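Local coordinates for peptidoglycan D,D-transpeptidase PbpA (Mycobacterium tuberculosis, PDB 3UN7), which probably cross-links the peptidoglycan of the cell wall as a penicillin-binding D,D-transpeptidase and contributes to the regulation of cell length, at residues E187-T199 against I392-D404. Numbering follows the deposited sequence.
Sequences ETYPPGSTFKVIT and IASKTGTAEHGTD
Gly-192 and Ala-399 bring the two backbones within 4.0 Å, CA to CA, where the turn leading into helix 196-205 meets the edge strand 393-399 of the five-stranded sheet. The pairing unites two signatures of the penicillin-binding transpeptidase fold: the SxxK motif, Ser-193 to Lys-196, and the KTG motif, Lys-395 to Gly-397. One hydrogen bond spans it, Ser-193 N to Thr-398 O, 3.1 Å long and fairly straight at 162°. The CA of Gly-192 adds a C-H...O contact to the same carbonyl oxygen.

Ser-193, probably the residue that forms the acyl-ester intermediate, as in related enzymes, rests its CB 3.5 Å from Gly-397 CA, a close fit possible because that strand position lacks a side chain. With OG anti to its carbonyl carbon (chi1 -59°), the hydroxyl lies beside its own backbone N and 3.9 Å from Thr-398 N. In the family, the N-H groups of the nucleophilic serine and of the residue after KTG typically form the oxyanion hole; here Ser-193 N points to Thr-398 O, while buried Thr-398 N has no partner in the model.

Lys-395 illustrates how the strand meets the 3-10 turn and the first part of the helix. Bends at chi2 and chi4 fold its chain alongside Ser-193 and Thr-194, bringing CE 3.8 Å from Ser-193 O, while the Val-197 side chain runs past in the opposite direction, its CG2 against CB and CG of Lys-395. Its NZ and that of Lys-196 converge on Ser-252 OG; Asn-254, a second partner of Lys-196, completes the SxN motif.

At the far end of the contact, Pro-190 CG packs 3.3 Å from Glu-400 O. Pro-190 O, hydrogen-bonded by Trp-413 NE1, also presses against the methyl group of Ala-399, with O and CB 3.1 Å apart.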
loop_
_atom_site.group_PDB
_atom_site.type_symbol
_atom_site.label_atom_id
_atom_site.label_comp_id
_atom_site.label_asym_id
_atom_site.label_seq_id
_atom_site.Cartn_x
_atom_site.Cartn_y
_atom_site.Cartn_z
ATOM N N GLU A 187 3.097 -1.143 8.726
ATOM C CA GLU A 187 4.517 -1.497 8.696
ATOM C C GLU A 187 5.196 -0.709 7.589
ATOM O O GLU A 187 4.594 -0.464 6.536
ATOM C CB GLU A 187 4.685 -3.012 8.494
ATOM C CG GLU A 187 6.133 -3.566 8.604
ATOM C CD GLU A 187 6.190 -5.104 8.675
ATOM O OE1 GLU A 187 5.177 -5.741 9.053
ATOM O OE2 GLU A 187 7.252 -5.690 8.345
ATOM N N THR A 188 6.438 -0.290 7.838
ATOM C CA THR A 188 7.215 0.408 6.825
ATOM C C THR A 188 8.362 -0.488 6.388
ATOM O O THR A 188 8.852 -1.317 7.167
ATOM C CB THR A 188 7.802 1.744 7.322
ATOM O OG1 THR A 188 8.562 1.505 8.502
ATOM C CG2 THR A 188 6.720 2.772 7.597
ATOM N N TYR A 189 8.778 -0.311 5.137
ATOM C CA TYR A 189 9.789 -1.149 4.493
ATOM C C TYR A 189 10.676 -0.248 3.676
ATOM O O TYR A 189 10.210 0.783 3.207
ATOM C CB TYR A 189 9.119 -2.126 3.530
ATOM C CG TYR A 189 8.151 -3.065 4.184
ATOM C CD1 TYR A 189 8.578 -4.318 4.655
ATOM C CD2 TYR A 189 6.813 -2.714 4.344
ATOM C CE1 TYR A 189 7.687 -5.196 5.264
ATOM C CE2 TYR A 189 5.910 -3.586 4.946
ATOM C CZ TYR A 189 6.354 -4.825 5.399
ATOM O OH TYR A 189 5.466 -5.688 5.988
ATOM N N PRO A 190 11.953 -0.627 3.479
ATOM C CA PRO A 190 12.725 0.138 2.496
ATOM C C PRO A 190 12.056 -0.009 1.131
ATOM O O PRO A 190 11.669 -1.123 0.774
ATOM C CB PRO A 190 14.099 -0.550 2.493
ATOM C CG PRO A 190 14.164 -1.307 3.782
ATOM C CD PRO A 190 12.752 -1.690 4.122
ATOM N N PRO A 191 11.873 1.105 0.398
ATOM C CA PRO A 191 11.279 1.057 -0.939
ATOM C C PRO A 191 12.268 0.601 -2.026
ATOM O O PRO A 191 11.851 0.210 -3.121
ATOM C CB PRO A 191 10.868 2.509 -1.176
ATOM C CG PRO A 191 11.936 3.292 -0.434
ATOM C CD PRO A 191 12.164 2.490 0.820
ATOM N N GLY A 192 13.563 0.648 -1.723
ATOM C CA GLY A 192 14.579 0.238 -2.684
ATOM C C GLY A 192 14.474 0.957 -4.018
ATOM O O GLY A 192 14.248 2.162 -4.060
ATOM N N SER A 193 14.634 0.200 -5.105
ATOM C CA SER A 193 14.601 0.730 -6.471
ATOM C C SER A 193 13.342 1.521 -6.838
ATOM O O SER A 193 13.397 2.377 -7.725
ATOM C CB SER A 193 14.775 -0.412 -7.480
ATOM O OG SER A 193 16.001 -1.069 -7.243
ATOM N N THR A 194 12.214 1.237 -6.184
ATOM C CA THR A 194 10.989 2.008 -6.468
ATOM C C THR A 194 11.176 3.501 -6.145
ATOM O O THR A 194 10.524 4.369 -6.740
ATOM C CB THR A 194 9.722 1.481 -5.721
ATOM O OG1 THR A 194 9.964 1.403 -4.313
ATOM C CG2 THR A 194 9.259 0.116 -6.264
ATOM N N PHE A 195 12.078 3.784 -5.200
ATOM C CA PHE A 195 12.346 5.154 -4.754
ATOM C C PHE A 195 13.053 6.012 -5.799
ATOM O O PHE A 195 13.046 7.239 -5.699
ATOM C CB PHE A 195 13.138 5.169 -3.442
ATOM C CG PHE A 195 12.916 6.414 -2.626
ATOM C CD1 PHE A 195 11.656 6.701 -2.106
ATOM C CD2 PHE A 195 13.944 7.318 -2.410
ATOM C CE1 PHE A 195 11.443 7.850 -1.366
ATOM C CE2 PHE A 195 13.725 8.475 -1.670
ATOM C CZ PHE A 195 12.471 8.730 -1.144
ATOM N N LYS A 196 13.628 5.376 -6.818
ATOM C CA LYS A 196 14.196 6.110 -7.957
ATOM C C LYS A 196 13.130 6.964 -8.653
ATOM O O LYS A 196 13.447 7.885 -9.396
ATOM C CB LYS A 196 14.866 5.154 -8.944
ATOM C CG LYS A 196 15.979 4.323 -8.337
ATOM C CD LYS A 196 16.446 3.232 -9.299
ATOM C CE LYS A 196 17.595 2.433 -8.714
ATOM N NZ LYS A 196 17.812 1.165 -9.478
ATOM N N VAL A 197 11.859 6.664 -8.404
ATOM C CA VAL A 197 10.780 7.532 -8.868
ATOM C C VAL A 197 10.895 8.900 -8.176
ATOM O O VAL A 197 10.745 9.941 -8.812
ATOM C CB VAL A 197 9.390 6.904 -8.602
ATOM C CG1 VAL A 197 8.281 7.910 -8.878
ATOM C CG2 VAL A 197 9.195 5.637 -9.458
ATOM N N ILE A 198 11.178 8.895 -6.875
ATOM C CA ILE A 198 11.303 10.141 -6.124
ATOM C C ILE A 198 12.593 10.868 -6.491
ATOM O O ILE A 198 12.592 12.089 -6.696
ATOM C CB ILE A 198 11.204 9.896 -4.590
ATOM C CG1 ILE A 198 9.864 9.234 -4.225
ATOM C CG2 ILE A 198 11.410 11.183 -3.801
ATOM C CD1 ILE A 198 8.616 9.895 -4.824
ATOM N N THR A 199 13.690 10.117 -6.593
ATOM C CA THR A 199 14.974 10.693 -6.973
ATOM C C THR A 199 14.845 11.371 -8.340
ATOM O O THR A 199 15.325 12.494 -8.530
ATOM C CB THR A 199 16.094 9.623 -7.000
ATOM O OG1 THR A 199 16.147 8.950 -5.736
ATOM C CG2 THR A 199 17.475 10.251 -7.329
ATOM N N ILE A 392 0.489 -0.092 -19.156
ATOM C CA ILE A 392 0.751 0.013 -17.722
ATOM C C ILE A 392 2.018 0.840 -17.548
ATOM O O ILE A 392 2.985 0.634 -18.284
ATOM C CB ILE A 392 0.948 -1.383 -17.082
ATOM C CG1 ILE A 392 -0.339 -2.200 -17.150
ATOM C CG2 ILE A 392 1.423 -1.277 -15.621
ATOM C CD1 ILE A 392 -0.174 -3.648 -16.678
ATOM N N ALA A 393 1.989 1.784 -16.609
ATOM C CA ALA A 393 3.170 2.510 -16.184
ATOM C C ALA A 393 3.570 1.857 -14.874
ATOM O O ALA A 393 2.725 1.684 -13.991
ATOM C CB ALA A 393 2.839 3.986 -15.950
ATOM N N SER A 394 4.841 1.509 -14.728
ATOM C CA SER A 394 5.261 0.810 -13.530
ATOM C C SER A 394 6.699 1.100 -13.135
ATOM O O SER A 394 7.458 1.705 -13.890
ATOM C CB SER A 394 5.088 -0.700 -13.739
ATOM O OG SER A 394 6.108 -1.203 -14.597
ATOM N N LYS A 395 7.063 0.647 -11.934
ATOM C CA LYS A 395 8.452 0.547 -11.519
ATOM C C LYS A 395 8.588 -0.721 -10.671
ATOM O O LYS A 395 7.906 -0.852 -9.654
ATOM C CB LYS A 395 8.882 1.776 -10.713
ATOM C CG LYS A 395 10.393 1.816 -10.408
ATOM C CD LYS A 395 11.185 2.198 -11.662
ATOM C CE LYS A 395 12.697 2.124 -11.454
ATOM N NZ LYS A 395 13.159 0.732 -11.222
ATOM N N THR A 396 9.455 -1.649 -11.087
ATOM C CA THR A 396 9.706 -2.844 -10.273
ATOM C C THR A 396 11.104 -2.783 -9.691
ATOM O O THR A 396 12.054 -2.359 -10.360
ATOM C CB THR A 396 9.441 -4.203 -11.016
ATOM O OG1 THR A 396 10.666 -4.816 -11.410
ATOM C CG2 THR A 396 8.567 -4.037 -12.212
ATOM N N GLY A 397 11.241 -3.161 -8.425
ATOM C CA GLY A 397 12.569 -3.160 -7.824
ATOM C C GLY A 397 12.694 -4.085 -6.634
ATOM O O GLY A 397 11.746 -4.788 -6.267
ATOM N N THR A 398 13.885 -4.089 -6.057
ATOM C CA THR A 398 14.160 -4.842 -4.852
ATOM C C THR A 398 14.598 -3.864 -3.787
ATOM O O THR A 398 14.951 -2.726 -4.093
ATOM C CB THR A 398 15.302 -5.858 -5.041
ATOM O OG1 THR A 398 16.505 -5.153 -5.336
ATOM C CG2 THR A 398 15.009 -6.796 -6.171
ATOM N N ALA A 399 14.571 -4.330 -2.543
ATOM C CA ALA A 399 14.951 -3.534 -1.392
ATOM C C ALA A 399 15.633 -4.418 -0.357
ATOM O O ALA A 399 15.011 -5.332 0.186
ATOM C CB ALA A 399 13.719 -2.869 -0.790
ATOM N N GLU A 400 16.913 -4.146 -0.103
ATOM C CA GLU A 400 17.654 -4.768 0.994
ATOM C C GLU A 400 17.071 -4.338 2.336
ATOM O O GLU A 400 16.491 -3.263 2.437
ATOM C CB GLU A 400 19.140 -4.400 0.915
ATOM C CG GLU A 400 19.825 -4.890 -0.351
ATOM C CD GLU A 400 21.352 -4.888 -0.256
ATOM O OE1 GLU A 400 21.918 -4.279 0.690
ATOM O OE2 GLU A 400 21.984 -5.515 -1.131
ATOM N N HIS A 401 17.217 -5.177 3.363
ATOM C CA HIS A 401 16.611 -4.903 4.670
ATOM C C HIS A 401 17.319 -5.627 5.814
ATOM O O HIS A 401 18.087 -6.561 5.589
ATOM C CB HIS A 401 15.118 -5.293 4.671
ATOM C CG HIS A 401 14.869 -6.719 4.297
ATOM N ND1 HIS A 401 14.609 -7.701 5.230
ATOM C CD2 HIS A 401 14.868 -7.337 3.089
ATOM C CE1 HIS A 401 14.447 -8.859 4.612
ATOM N NE2 HIS A 401 14.605 -8.666 3.313
ATOM N N GLY A 402 17.033 -5.198 7.039
ATOM C CA GLY A 402 17.510 -5.880 8.232
ATOM C C GLY A 402 18.913 -5.474 8.604
ATOM O O GLY A 402 19.444 -4.483 8.090
ATOM N N THR A 403 19.515 -6.255 9.498
ATOM C CA THR A 403 20.846 -5.974 10.032
ATOM C C THR A 403 21.955 -6.642 9.207
ATOM O O THR A 403 23.145 -6.339 9.380
ATOM C CB THR A 403 20.949 -6.427 11.503
ATOM O OG1 THR A 403 20.607 -7.815 11.599
ATOM C CG2 THR A 403 19.993 -5.622 12.379
ATOM N N ASP A 404 21.554 -7.552 8.318
ATOM C CA ASP A 404 22.473 -8.194 7.375
ATOM C C ASP A 404 21.915 -8.139 5.939
ATOM O O ASP A 404 21.589 -9.180 5.355
ATOM C CB ASP A 404 22.753 -9.639 7.818
ATOM C CG ASP A 404 23.827 -10.325 6.979
ATOM O OD1 ASP A 404 24.712 -9.634 6.427
ATOM O OD2 ASP A 404 23.781 -11.568 6.878
#